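Local structure of uncharacterized protein (Bacteroides ovatus, 4FXT) at residues Tyr97-Asn102 / Thr117-Val122; Asn126-Gly131 / Gly182-Lys187. The protein is of unknown function, and probably consists of a transthyretin-like domain followed by an E-set, immunoglobulin-like domain. All coordinates share one frame; numbering follows the deposited sequence.

Contact 1: Tyr97-Asn102 / Thr117-Val122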
loop_
_atom_site.group_PDB
_atom_site.type_symbol
_atom_site.label_atom_id
_atom_site.label_comp_id
_atom_site.label_asym_id
_atom_site.label_seq_id
_atom_site.Cartn_x
_atom_site.Cartn_y
_atom_site.Cartn_z
ATOM N N TYR A 97 -5.237 -3.228 8.733
ATOM C CA TYR A 97 -6.557 -3.520 9.292
ATOM C C TYR A 97 -7.212 -4.567 8.393
ATOM O O TYR A 97 -7.670 -5.621 8.856
ATOM C CB TYR A 97 -7.380 -2.245 9.440
ATOM C CG TYR A 97 -6.709 -1.244 10.364
ATOM C CD1 TYR A 97 -6.725 -1.420 11.743
ATOM C CD2 TYR A 97 -6.075 -0.108 9.858
ATOM C CE1 TYR A 97 -6.087 -0.521 12.595
ATOM C CE2 TYR A 97 -5.452 0.808 10.701
ATOM C CZ TYR A 97 -5.468 0.599 12.073
ATOM O OH TYR A 97 -4.892 1.486 12.955
ATOM N N PHE A 98 -7.113 -4.320 7.094
ATOM C CA PHE A 98 -7.510 -5.178 5.996
ATOM C C PHE A 98 -6.347 -5.303 5.035
ATOM O O PHE A 98 -5.607 -4.317 4.837
ATOM C CB PHE A 98 -8.763 -4.634 5.305
ATOM C CG PHE A 98 -10.037 -4.717 6.103
ATOM C CD1 PHE A 98 -10.405 -3.693 6.964
ATOM C CD2 PHE A 98 -10.888 -5.801 5.966
ATOM C CE1 PHE A 98 -11.587 -3.764 7.700
ATOM C CE2 PHE A 98 -12.083 -5.863 6.682
ATOM C CZ PHE A 98 -12.417 -4.850 7.557
ATOM N N PHE A 99 -6.142 -6.508 4.482
ATOM C CA PHE A 99 -5.029 -6.740 3.565
ATOM C C PHE A 99 -5.548 -7.268 2.221
ATOM O O PHE A 99 -6.478 -8.081 2.193
ATOM C CB PHE A 99 -4.015 -7.709 4.196
ATOM C CG PHE A 99 -2.804 -8.051 3.349
ATOM C CD1 PHE A 99 -1.831 -7.087 3.063
ATOM C CD2 PHE A 99 -2.598 -9.342 2.900
ATOM C CE1 PHE A 99 -0.707 -7.401 2.286
ATOM C CE2 PHE A 99 -1.462 -9.665 2.146
ATOM C CZ PHE A 99 -0.519 -8.695 1.846
ATOM N N VAL A 100 -4.971 -6.763 1.111
ATOM C CA VAL A 100 -5.344 -7.195 -0.246
ATOM C C VAL A 100 -4.245 -8.106 -0.802
ATOM O O VAL A 100 -3.099 -7.653 -0.912
ATOM C CB VAL A 100 -5.621 -6.006 -1.223
ATOM C CG1 VAL A 100 -6.315 -6.515 -2.491
ATOM C CG2 VAL A 100 -6.491 -4.937 -0.567
ATOM N N ARG A 101 -4.582 -9.365 -1.146
ATOM C CA ARG A 101 -3.588 -10.273 -1.803
ATOM C C ARG A 101 -4.152 -11.008 -3.049
ATOM O O ARG A 101 -5.354 -10.978 -3.356
ATOM C CB ARG A 101 -3.039 -11.353 -0.848
ATOM C CG ARG A 101 -4.009 -12.514 -0.559
ATOM C CD ARG A 101 -3.384 -13.464 0.425
ATOM N NE ARG A 101 -3.277 -12.872 1.761
ATOM C CZ ARG A 101 -2.327 -13.170 2.640
ATOM N NH1 ARG A 101 -1.329 -13.990 2.304
ATOM N NH2 ARG A 101 -2.337 -12.614 3.849
ATOM N N ASN A 102 -3.234 -11.703 -3.744
ATOM C CA ASN A 102 -3.460 -12.580 -4.904
ATOM C C ASN A 102 -4.336 -11.843 -5.934
ATOM O O ASN A 102 -5.398 -12.315 -6.356
ATOM C CB ASN A 102 -4.086 -13.877 -4.429
ATOM C CG ASN A 102 -3.359 -14.532 -3.236
ATOM O OD1 ASN A 102 -2.250 -14.145 -2.818
ATOM N ND2 ASN A 102 -4.033 -15.471 -2.568
ATOM N N THR A 117 -8.319 -11.095 -3.315
ATOM C CA THR A 117 -8.666 -11.659 -2.023
ATOM C C THR A 117 -8.444 -10.585 -0.967
ATOM O O THR A 117 -7.508 -9.772 -1.078
ATOM C CB THR A 117 -7.835 -12.918 -1.795
ATOM O OG1 THR A 117 -7.990 -13.780 -2.933
ATOM C CG2 THR A 117 -8.200 -13.643 -0.490
ATOM N N ILE A 118 -9.328 -10.552 0.044
ATOM C CA ILE A 118 -9.301 -9.550 1.135
ATOM C C ILE A 118 -9.358 -10.259 2.454
ATOM O O ILE A 118 -10.210 -11.131 2.658
ATOM C CB ILE A 118 -10.445 -8.507 1.015
ATOM C CG1 ILE A 118 -10.379 -7.777 -0.366
ATOM C CG2 ILE A 118 -10.422 -7.514 2.184
ATOM C CD1 ILE A 118 -11.532 -6.866 -0.675
ATOM N N ASN A 119 -8.452 -9.881 3.368
ATOM C CA ASN A 119 -8.387 -10.441 4.725
ATOM C C ASN A 119 -8.693 -9.389 5.771
ATOM O O ASN A 119 -8.266 -8.246 5.613
ATOM C CB ASN A 119 -6.999 -11.025 4.986
ATOM C CG ASN A 119 -6.529 -12.089 3.996
ATOM O OD1 ASN A 119 -5.414 -11.997 3.423
ATOM N ND2 ASN A 119 -7.379 -13.086 3.715
ATOM N N LYS A 120 -9.436 -9.746 6.819
ATOM C CA LYS A 120 -9.664 -8.845 7.951
ATOM C C LYS A 120 -8.639 -9.259 8.983
ATOM O O LYS A 120 -8.764 -10.352 9.561
ATOM C CB LYS A 120 -11.118 -8.873 8.445
ATOM C CG LYS A 120 -11.427 -7.935 9.618
ATOM C CD LYS A 120 -12.889 -8.053 10.004
ATOM C CE LYS A 120 -13.212 -7.280 11.224
ATOM N NZ LYS A 120 -14.664 -7.343 11.522
ATOM N N VAL A 121 -7.541 -8.477 9.090
ATOM C CA VAL A 121 -6.392 -8.800 9.951
ATOM C C VAL A 121 -6.674 -8.312 11.408
ATOM O O VAL A 121 -6.414 -9.070 12.343
ATOM C CB VAL A 121 -5.110 -8.177 9.355
ATOM C CG1 VAL A 121 -3.876 -8.515 10.189
ATOM C CG2 VAL A 121 -4.913 -8.621 7.908
ATOM N N VAL A 122 -7.222 -7.073 11.580
ATOM C CA VAL A 122 -7.607 -6.462 12.872
ATOM C C VAL A 122 -9.109 -6.686 13.086
ATOM O O VAL A 122 -9.914 -6.062 12.392
ATOM C CB VAL A 122 -7.235 -4.965 12.939
ATOM C CG1 VAL A 122 -7.655 -4.355 14.272
ATOM C CG2 VAL A 122 -5.741 -4.761 12.692
HETATM O O HOH W 1 -6.945 -16.197 -1.853
HETATM O O HOH W 2 -7.446 -13.797 -5.570
#
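The open end of the β hairpin formed by strands 98-108 and 111-120 joins F98 to K120 and F99 to N119. F99 and N119 form an antiparallel hydrogen-bonded pair, with N119 N giving to F99 O (2.9 Å) and F99 N to N119 O. R101 and T117 pair likewise. F98 and V100 lie opposite K120 and I118 in non-hydrogen-bonded pairs. Past the strand ends, Y97 O is gripped by two donors. V122 N reaches it at 3.1 Å on a lone pair, nearly straight (172°). V121 N comes in at 2.9 Å, tilted from the carbonyl plane and more bent. Beside these bonds, V122 CG2 touches Y97 CD1 at 3.6 Å.

On the face with F99, the amide of N119 lies nearly coplanar with the F99 ring and sets OD1 at the ring edge, 3.9 Å from F99 CD2. The same OD1 accepts from R101 NE at 2.8 Å and weakly from R101 NH2. The R101 chain bends at chi3 (70°), which brings NE to OD1. F99 CE2 lies over one face of the guanidinium, toward its rim. R101 NH1 forms a salt bridge to D17, and N119 ND2 bonds D158. Two waters link T117 OG1 to N102, one through O and one weakly through ND2.

On the other face, F98 and K120 lie side by side, F98 CE2 3.6 Å from K120 CB. F98 and V100 also pack on V183, and I118 on V130. One hairpin face turned to a second sheet is the arrangement of a β sandwich, consistent with an E-set domain.

Contact 2: Asn126-Gly131 / Gly182-Lys187; sequences NMENVG and GVKSDK
Backbone hydrogen bonds join E128, N129 and G131 to K184 and G182 in an antiparallel pair of neighbouring strands. G131 and G182 exchange two bonds, each 2.8 Å long and nearly straight. K184 N gives to N129 O at 2.9 Å. K184 O then takes E128 N at 2.7 Å and, weakly, N129 N at 3.4 Å. Two residues, E128 and N129, thus face the one K184. This is a classic beta bulge, and it shifts the register by one before M127 pairs with S185. The bulge lies near the start of strand 127-135 and the end of strand 176-185, neighbours in the four-stranded sheet of a probable E-set domain. Beyond it, D186 N bonds N126 O, and D186 OD1 takes N126 N at 2.8 Å, from above the carboxylate plane.

Charged contacts form on the bulge. The side chains of E128 and K184 lie side by side. K184 is extended as far as CE and turns at chi4 (-62°), which places NZ 2.9 Å from E128 OE1 in a salt bridge. The ammonium meets that oxygen from above the carboxylate plane. NZ also bonds S185 O (2.8 Å) and the carbonyl of S188, so three oxygens share it.

Apolar packing across the strands is light. V130 CG2 meets V183 CG2 at 3.9 Å, the two side chains crossing obliquely. M127, a selenomethionine, and V183 both touch F98 of strand 98-108.

Within 182-187, S185 OG accepts from K187 N, an ST turn where the strand ends.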
loop_
_atom_site.group_PDB
_atom_site.type_symbol
_atom_site.label_atom_id
_atom_site.label_comp_id
_atom_site.label_asym_id
_atom_site.label_seq_id
_atom_site.Cartn_x
_atom_site.Cartn_y
_atom_site.Cartn_z
ATOM N N ASN A 126 -13.596 -2.243 10.909
ATOM C CA ASN A 126 -14.806 -2.402 10.114
ATOM C C ASN A 126 -14.574 -1.824 8.741
ATOM O O ASN A 126 -14.003 -0.742 8.592
ATOM C CB ASN A 126 -15.986 -1.749 10.810
ATOM C CG ASN A 126 -16.326 -2.381 12.136
ATOM O OD1 ASN A 126 -16.362 -1.699 13.154
ATOM N ND2 ASN A 126 -16.500 -3.707 12.178
HETATM N N MSE A 127 -14.990 -2.581 7.736
HETATM C CA MSE A 127 -14.795 -2.281 6.310
HETATM C C MSE A 127 -15.708 -1.135 5.886
HETATM O O MSE A 127 -16.906 -1.165 6.203
HETATM C CB MSE A 127 -15.079 -3.568 5.517
HETATM C CG MSE A 127 -15.167 -3.403 4.025
HETATM SE SE MSE A 127 -15.022 -5.090 3.023
HETATM C CE MSE A 127 -16.292 -6.366 3.986
ATOM N N GLU A 128 -15.121 -0.099 5.203
ATOM C CA GLU A 128 -15.888 1.072 4.712
ATOM C C GLU A 128 -16.182 0.960 3.239
ATOM O O GLU A 128 -17.303 1.281 2.810
ATOM C CB GLU A 128 -15.204 2.420 4.962
ATOM C CG GLU A 128 -15.144 2.879 6.413
ATOM C CD GLU A 128 -14.618 4.299 6.585
ATOM O OE1 GLU A 128 -14.271 4.923 5.552
ATOM O OE2 GLU A 128 -14.593 4.804 7.736
ATOM N N ASN A 129 -15.175 0.532 2.459
ATOM C CA ASN A 129 -15.293 0.409 1.004
ATOM C C ASN A 129 -14.185 -0.428 0.428
ATOM O O ASN A 129 -13.088 -0.514 0.993
ATOM C CB ASN A 129 -15.261 1.812 0.323
ATOM C CG ASN A 129 -15.574 1.812 -1.144
ATOM O OD1 ASN A 129 -16.606 1.290 -1.584
ATOM N ND2 ASN A 129 -14.730 2.473 -1.927
ATOM N N VAL A 130 -14.478 -1.014 -0.734
ATOM C CA VAL A 130 -13.518 -1.687 -1.583
ATOM C C VAL A 130 -13.599 -0.989 -2.928
ATOM O O VAL A 130 -14.696 -0.766 -3.427
ATOM C CB VAL A 130 -13.714 -3.207 -1.659
ATOM C CG1 VAL A 130 -12.670 -3.842 -2.580
ATOM C CG2 VAL A 130 -13.646 -3.815 -0.261
ATOM N N GLY A 131 -12.457 -0.619 -3.481
ATOM C CA GLY A 131 -12.381 0.050 -4.771
ATOM C C GLY A 131 -11.405 -0.556 -5.760
ATOM O O GLY A 131 -10.373 -1.094 -5.364
ATOM N N GLY A 182 -8.091 -1.368 -3.734
ATOM C CA GLY A 182 -7.927 -0.722 -2.436
ATOM C C GLY A 182 -9.028 -1.066 -1.473
ATOM O O GLY A 182 -10.177 -1.131 -1.877
ATOM N N VAL A 183 -8.720 -1.291 -0.201
ATOM C CA VAL A 183 -9.770 -1.526 0.816
ATOM C C VAL A 183 -9.558 -0.502 1.943
ATOM O O VAL A 183 -8.438 -0.386 2.442
ATOM C CB VAL A 183 -9.862 -2.996 1.363
ATOM C CG1 VAL A 183 -8.515 -3.507 1.846
ATOM C CG2 VAL A 183 -10.898 -3.136 2.466
ATOM N N LYS A 184 -10.628 0.250 2.317
ATOM C CA LYS A 184 -10.576 1.236 3.404
ATOM C C LYS A 184 -11.364 0.771 4.624
ATOM O O LYS A 184 -12.500 0.305 4.484
ATOM C CB LYS A 184 -11.102 2.593 2.962
ATOM C CG LYS A 184 -10.763 3.632 4.017
ATOM C CD LYS A 184 -11.321 4.981 3.758
ATOM C CE LYS A 184 -10.940 5.907 4.862
ATOM N NZ LYS A 184 -11.474 5.484 6.156
ATOM N N SER A 185 -10.762 0.905 5.821
ATOM C CA SER A 185 -11.389 0.586 7.121
ATOM C C SER A 185 -11.775 1.856 7.838
ATOM O O SER A 185 -11.375 2.939 7.414
ATOM C CB SER A 185 -10.460 -0.239 8.002
ATOM O OG SER A 185 -9.368 0.541 8.462
ATOM N N ASP A 186 -12.490 1.724 8.952
ATOM C CA ASP A 186 -12.917 2.839 9.788
ATOM C C ASP A 186 -11.802 3.257 10.751
ATOM O O ASP A 186 -12.011 4.203 11.536
ATOM C CB ASP A 186 -14.196 2.457 10.585
ATOM C CG ASP A 186 -14.075 1.327 11.616
ATOM O OD1 ASP A 186 -13.151 0.494 11.488
ATOM O OD2 ASP A 186 -14.945 1.243 12.515
ATOM N N LYS A 187 -10.627 2.557 10.713
ATOM C CA LYS A 187 -9.541 2.804 11.673
ATOM C C LYS A 187 -8.362 3.621 11.052
ATOM O O LYS A 187 -7.442 4.015 11.772
ATOM C CB LYS A 187 -9.005 1.470 12.242
ATOM C CG LYS A 187 -10.049 0.577 12.946
ATOM C CD LYS A 187 -10.811 1.253 14.111
ATOM C CE LYS A 187 -11.928 0.388 14.625
ATOM N NZ LYS A 187 -12.826 1.170 15.507
#

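From the N terminus, the chain runs through the strands up to 88-93 and then enters contact 1 at 97-102. It runs out along strand 98-108, turns, and returns on 111-120, so 117-122 closes a short hairpin loop. Only then does contact 2 open, at 126-131. Its loop is longer and takes in strands 147-150 and 160-166 before 182-187 closes it. The two loops follow in series and neither crosses the other. Contact 1 belongs to the three-stranded sheet and contact 2 to the four-stranded one. The sheets pack face to face, with V100 CG2 3.5 Å from V183 CG1 and F98 CZ 3.4 Å from M127 N.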